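Phosphotransferase system, mannose/fructose/N-acetylgalactosamine-specific component IIB (Thermoanaerobacter tengcongensis, PDB 3LFJ) probably passes phosphate toward mannose-, fructose- or N-acetylgalactosamine-type sugars as the cytoplasmic IIB component of a bacterial phosphotransferase system. Local coordinates at residues Val60-Phe63 against Met64-Ile67; Thr109-Arg112 against Val113-Gly117. One frame throughout, in Å; residues are numbered along the deposited sequence.

Contact 1: residues Val60-Phe63 against Met64-Ile67; sequences VDEF and MKNI
The Phe-63 ring has Met-64 at its edge and a water molecule above one face, displaced toward the rim. SD of Met-64 sits 5.0 Å from the ring centroid and 80° off the ring normal, a Met-aromatic contact in which CD2 is the nearest ring atom. Farther round, CE2 of Phe-63 meets CG1 of Ile-67 at 3.8 Å, one helical turn on. With CG anti to its own nitrogen (chi1 -176°), Phe-63 swings its ring past the start of Met-64 to reach both neighbours. The water accepts from ND2 of Asn-66 and donates to the carbonyl O of Phe-63, which also receives the amide of Ile-67.

Asp-61 is the N-cap of helix 62-70. Its OD1 accepts from N of Met-64 at 3.0 Å, an almost straight bond (171°) that meets the carboxylate from above its plane, while OD2 lies 3.5 Å from CG of Met-64. Replacing Asp-61 by an alanine would remove the carboxylate, and the amide of Met-64 would probably lose its capping acceptor, leaving the first turn freer to fray. Met-64 and Lys-65 rest on Leu-58 of helix 56-60. Lys-65 gives its ammonium chiefly to the carbonyl of Ala-59; its salt bridge to Glu-62 is long, NZ to OE1 3.8 Å. Carboxylates on Asp-61 and Glu-62 suit a helix N-terminus, where the helix dipole is likely to favour negative charge.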
ATOM      1  N   VAL A  60      12.622  11.840  -1.791  1.00 12.99           N
ATOM      2  CA  VAL A  60      13.683  12.845  -1.643  1.00 14.49           C
ATOM      3  C   VAL A  60      14.282  12.899  -0.247  1.00 18.94           C
ATOM      4  O   VAL A  60      15.220  13.676  -0.038  1.00 20.81           O
ATOM      5  CB  VAL A  60      13.210  14.242  -2.076  1.00 16.15           C
ATOM      6  CG1 VAL A  60      12.788  14.204  -3.550  1.00 18.84           C
ATOM      7  CG2 VAL A  60      12.078  14.741  -1.242  1.00 15.19           C
ATOM      8  N   ASP A  61      13.791  12.054   0.668  1.00 13.14           N
ATOM      9  CA  ASP A  61      14.146  12.090   2.099  1.00 12.77           C
ATOM     10  C   ASP A  61      15.191  11.021   2.398  1.00 13.83           C
ATOM     11  O   ASP A  61      14.861   9.860   2.648  1.00 15.08           O
ATOM     12  CB  ASP A  61      12.889  11.864   2.944  1.00 13.50           C
ATOM     13  CG  ASP A  61      13.136  11.970   4.438  1.00 19.75           C
ATOM     14  OD1 ASP A  61      14.296  11.890   4.916  1.00 17.62           O
ATOM     15  OD2 ASP A  61      12.132  12.140   5.147  1.00 25.89           O
ATOM     16  N   GLU A  62      16.458  11.406   2.352  1.00 13.93           N
ATOM     17  CA  GLU A  62      17.519  10.420   2.502  1.00 13.75           C
ATOM     18  C   GLU A  62      17.560   9.816   3.903  1.00 12.80           C
ATOM     19  O   GLU A  62      17.883   8.639   4.048  1.00 14.57           O
ATOM     20  CB  GLU A  62      18.864  11.038   2.115  1.00 19.96           C
ATOM     21  CG  GLU A  62      18.953  11.363   0.610  1.00 28.26           C
ATOM     22  CD  GLU A  62      19.602  10.278  -0.227  0.03 33.12           C
ATOM     23  OE1 GLU A  62      19.336   9.073  -0.004  0.70 33.84           O
ATOM     24  OE2 GLU A  62      20.377  10.651  -1.133  0.46 35.96           O
ATOM     25  N   PHE A  63      17.223  10.611   4.916  1.00 14.61           N
ATOM     26  CA  PHE A  63      17.244  10.115   6.280  1.00 13.28           C
ATOM     27  C   PHE A  63      16.253   8.975   6.443  1.00 15.03           C
ATOM     28  O   PHE A  63      16.592   7.905   6.972  1.00 14.83           O
ATOM     29  CB  PHE A  63      16.930  11.245   7.264  1.00 14.74           C
ATOM     30  CG  PHE A  63      17.027  10.831   8.705  1.00 17.37           C
ATOM     31  CD1 PHE A  63      18.226  10.924   9.388  1.00 21.85           C
ATOM     32  CD2 PHE A  63      15.908  10.346   9.377  1.00 21.18           C
ATOM     33  CE1 PHE A  63      18.316  10.547  10.715  1.00 24.79           C
ATOM     34  CE2 PHE A  63      15.998   9.961  10.693  1.00 23.24           C
ATOM     35  CZ  PHE A  63      17.206  10.061  11.365  1.00 24.68           C
ATOM     36  N   MET A  64      15.016   9.191   5.999  1.00 15.25           N
ATOM     37  CA  MET A  64      14.010   8.154   6.185  1.00 15.57           C
ATOM     38  C   MET A  64      14.204   6.984   5.221  1.00 17.46           C
ATOM     39  O   MET A  64      13.859   5.850   5.547  1.00 16.51           O
ATOM     40  CB  MET A  64      12.583   8.722   6.102  1.00 17.53           C
ATOM     41  CG  MET A  64      12.175   9.479   7.366  1.00 20.40           C
ATOM     42  SD  MET A  64      12.524   8.684   8.936  1.00 23.46           S
ATOM     43  CE  MET A  64      11.385   7.300   8.889  1.00 22.83           C
ATOM     44  N   LYS A  65      14.760   7.238   4.038  1.00 14.66           N
ATOM     45  CA  LYS A  65      15.080   6.121   3.159  1.00 14.84           C
ATOM     46  C   LYS A  65      16.050   5.174   3.852  1.00 16.87           C
ATOM     47  O   LYS A  65      15.872   3.963   3.785  1.00 19.51           O
ATOM     48  CB  LYS A  65      15.631   6.586   1.820  1.00 16.99           C
ATOM     49  CG  LYS A  65      14.550   7.157   0.920  1.00 19.70           C
ATOM     50  CD  LYS A  65      15.033   7.292  -0.513  1.00 22.50           C
ATOM     51  CE  LYS A  65      15.875   8.520  -0.700  1.00 28.13           C
ATOM     52  NZ  LYS A  65      16.234   8.641  -2.149  1.00 30.77           N
ATOM     53  N   ASN A  66      17.043   5.732   4.540  1.00 16.76           N
ATOM     54  CA  ASN A  66      17.979   4.888   5.280  1.00 15.88           C
ATOM     55  C   ASN A  66      17.287   4.160   6.428  1.00 17.47           C
ATOM     56  O   ASN A  66      17.501   2.958   6.618  1.00 18.13           O
ATOM     57  CB  ASN A  66      19.157   5.699   5.809  1.00 15.51           C
ATOM     58  CG  ASN A  66      20.137   4.837   6.584  1.00 22.06           C
ATOM     59  OD1 ASN A  66      20.686   3.867   6.045  1.00 26.16           O
ATOM     60  ND2 ASN A  66      20.360   5.180   7.839  1.00 24.36           N
ATOM     61  N   ILE A  67      16.459   4.878   7.195  1.00 14.66           N
ATOM     62  CA  ILE A  67      15.720   4.241   8.298  1.00 16.51           C
ATOM     63  C   ILE A  67      14.904   3.041   7.797  1.00 17.35           C
ATOM     64  O   ILE A  67      14.962   1.948   8.366  1.00 17.13           O
ATOM     65  CB  ILE A  67      14.781   5.244   9.014  1.00 17.26           C
ATOM     66  CG1 ILE A  67      15.580   6.339   9.729  1.00 21.87           C
ATOM     67  CG2 ILE A  67      13.834   4.514   9.989  1.00 19.56           C
ATOM     68  CD1 ILE A  67      16.515   5.826  10.795  1.00 23.83           C
TER
HETATM   69  O   HOH W   1      19.009   7.610   8.653  1.00 21.44           O

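Contact 2: residues Thr109-Arg112 against Val113-Gly117; sequences TCKR and VMDGG
NZ of Lys-111 donates to OD2 of Asp-115 at 2.7 Å, a salt bridge between residues four apart on helix 107-115. The nitrogen comes in on the syn lone pair of OD2, the side facing the other oxygen. Lys-111 starts with CG anti to its backbone nitrogen (chi1 170°), runs extended outward, and bends only at its last torsion (chi4 -57°), which turns the ammonium back onto the carboxylate. Its CG also lies 3.4 Å from OD2, so the aliphatic part of the lysine passes beside the acid that its end binds. OD1 of Asp-115 accepts a hydrogen bond from a water, at 2.9 Å, and bonds to the hydroxyl of Tyr-158 on helix 145-158; a carboxylate suits this place because its two oxygens can serve different partners.

Inside this pair the main chain runs in regular helical bonds, such as N of Asp-115 to O of Lys-111 at 2.8 Å, and the series fades with a weak bond from N of Gly-116 to O of Arg-112. The helix then closes in a Schellman motif, with N of Gly-117 bonded to O of Met-114 at 3.0 Å. Gly-117 has a positive phi of 104°, where a CB would press on the preceding carbonyl oxygen, hence glycine.

On the buried side the two sulfurs meet, SG of Cys-110 and SD of Met-114 lying 4.0 Å apart, with Ile-120 against both side chains. In Val-113, a compact branched residue, CG2 stands between the backbone N and the carbonyl carbon, which turns it onto the preceding turn at a tight 3.1 Å from O of Cys-110. Val-113 also packs on Phe-104 of strand 98-104 and Val-83 of helix 83-91. Arg-112 instead sends its guanidinium to Asp-56 in a salt bridge.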
ATOM      1  N   THR A 109      -1.697   8.649  -2.700  1.00 14.93           N
ATOM      2  CA  THR A 109      -0.601   8.255  -3.559  1.00 13.68           C
ATOM      3  C   THR A 109      -0.962   6.984  -4.321  1.00 13.29           C
ATOM      4  O   THR A 109      -0.635   6.844  -5.494  1.00 14.44           O
ATOM      5  CB  THR A 109       0.702   8.095  -2.759  1.00 13.85           C
ATOM      6  OG1 THR A 109       1.002   9.335  -2.087  1.00 14.13           O
ATOM      7  CG2 THR A 109       1.862   7.736  -3.677  1.00 14.21           C
ATOM      8  N   CYS A 110      -1.676   6.081  -3.654  1.00 13.87           N
ATOM      9  CA  CYS A 110      -2.164   4.888  -4.323  1.00 16.14           C
ATOM     10  C   CYS A 110      -3.118   5.270  -5.466  1.00 15.30           C
ATOM     11  O   CYS A 110      -2.985   4.769  -6.582  1.00 15.12           O
ATOM     12  CB  CYS A 110      -2.833   3.956  -3.311  1.00 15.08           C
ATOM     13  SG  CYS A 110      -3.462   2.445  -4.070  1.00 17.51           S
ATOM     14  N   LYS A 111      -4.042   6.190  -5.198  1.00 14.54           N
ATOM     15  CA  LYS A 111      -4.965   6.662  -6.238  1.00 14.25           C
ATOM     16  C   LYS A 111      -4.209   7.244  -7.428  1.00 15.87           C
ATOM     17  O   LYS A 111      -4.514   6.944  -8.579  1.00 17.08           O
ATOM     18  CB  LYS A 111      -5.963   7.683  -5.676  1.00 17.51           C
ATOM     19  CG  LYS A 111      -6.805   8.396  -6.751  1.00 20.91           C
ATOM     20  CD  LYS A 111      -7.686   9.463  -6.104  1.00 24.64           C
ATOM     21  CE  LYS A 111      -8.934   9.766  -6.922  1.00 36.27           C
ATOM     22  NZ  LYS A 111      -8.648  10.186  -8.310  1.00 35.70           N
ATOM     23  N   ARG A 112      -3.196   8.066  -7.153  1.00 15.51           N
ATOM     24  CA  ARG A 112      -2.418   8.632  -8.248  1.00 16.22           C
ATOM     25  C   ARG A 112      -1.773   7.570  -9.140  1.00 16.70           C
ATOM     26  O   ARG A 112      -1.781   7.698 -10.383  1.00 18.67           O
ATOM     27  CB  ARG A 112      -1.364   9.608  -7.724  1.00 15.93           C
ATOM     28  CG  ARG A 112      -1.967  10.893  -7.200  1.00 15.44           C
ATOM     29  CD  ARG A 112      -0.942  11.669  -6.387  1.00 19.00           C
ATOM     30  NE  ARG A 112       0.202  12.033  -7.214  1.00 18.87           N
ATOM     31  CZ  ARG A 112       1.410  12.305  -6.723  1.00 17.25           C
ATOM     32  NH1 ARG A 112       1.606  12.225  -5.414  1.00 18.00           N
ATOM     33  NH2 ARG A 112       2.406  12.643  -7.544  1.00 16.27           N
ATOM     34  N   VAL A 113      -1.202   6.518  -8.548  1.00 14.97           N
ATOM     35  CA  VAL A 113      -0.582   5.496  -9.380  1.00 13.87           C
ATOM     36  C   VAL A 113      -1.609   4.648 -10.113  1.00 17.98           C
ATOM     37  O   VAL A 113      -1.379   4.257 -11.247  1.00 18.90           O
ATOM     38  CB  VAL A 113       0.428   4.589  -8.649  1.00 18.32           C
ATOM     39  CG1 VAL A 113       1.628   5.410  -8.156  1.00 19.06           C
ATOM     40  CG2 VAL A 113      -0.220   3.837  -7.539  1.00 21.13           C
ATOM     41  N   MET A 114      -2.736   4.363  -9.478  1.00 17.61           N
ATOM     42  CA  MET A 114      -3.767   3.619 -10.190  1.00 17.22           C
ATOM     43  C   MET A 114      -4.356   4.467 -11.318  1.00 19.57           C
ATOM     44  O   MET A 114      -4.600   3.961 -12.412  1.00 19.68           O
ATOM     45  CB  MET A 114      -4.841   3.128  -9.229  1.00 16.71           C
ATOM     46  CG  MET A 114      -4.269   2.160  -8.218  1.00 16.53           C
ATOM     47  SD  MET A 114      -5.546   1.266  -7.319  1.00 24.54           S
ATOM     48  CE  MET A 114      -6.132   0.185  -8.614  1.00 35.21           C
ATOM     49  N   ASP A 115      -4.567   5.750 -11.067  1.00 18.88           N
ATOM     50  CA  ASP A 115      -5.023   6.651 -12.138  1.00 19.45           C
ATOM     51  C   ASP A 115      -4.013   6.754 -13.280  1.00 21.62           C
ATOM     52  O   ASP A 115      -4.385   7.035 -14.431  1.00 24.87           O
ATOM     53  CB  ASP A 115      -5.359   8.036 -11.590  1.00 21.31           C
ATOM     54  CG  ASP A 115      -6.635   8.046 -10.768  1.00 23.40           C
ATOM     55  OD1 ASP A 115      -7.396   7.036 -10.800  1.00 22.76           O
ATOM     56  OD2 ASP A 115      -6.880   9.063 -10.079  1.00 23.63           O
ATOM     57  N   GLY A 116      -2.742   6.518 -12.970  1.00 20.24           N
ATOM     58  CA  GLY A 116      -1.693   6.517 -13.969  1.00 21.25           C
ATOM     59  C   GLY A 116      -1.527   5.200 -14.706  1.00 21.21           C
ATOM     60  O   GLY A 116      -0.644   5.070 -15.547  1.00 25.11           O
ATOM     61  N   GLY A 117      -2.353   4.210 -14.364  1.00 20.37           N
ATOM     62  CA  GLY A 117      -2.398   2.960 -15.105  1.00 22.49           C
ATOM     63  C   GLY A 117      -1.725   1.760 -14.462  1.00 28.74           C
ATOM     64  O   GLY A 117      -1.678   0.673 -15.038  1.00 26.06           O
TER
HETATM   65  O   HOH W   2      -9.702   6.938  -8.972  1.00 34.05           O

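Contact 1 comes first along the chain, at the start of helix 62-70, and contact 2 follows at the end of helix 107-115. Their centres are about 23 Å apart and their nearest atoms about 11 Å, so the two never touch. Each is a local contact at one end of a helix in the same alpha/beta domain, built round a mixed, largely parallel sheet. Strand 50-54 leads through helix 56-60 to helix 62-70; helix 107-115 follows the neighbouring strand 98-104. Contact 1 lies at the surface, whereas contact 2 is partly buried. Helix 56-60 ties them together: its Asp-56 pairs with Arg-112, and its Leu-58 meets Met-64 and Lys-65.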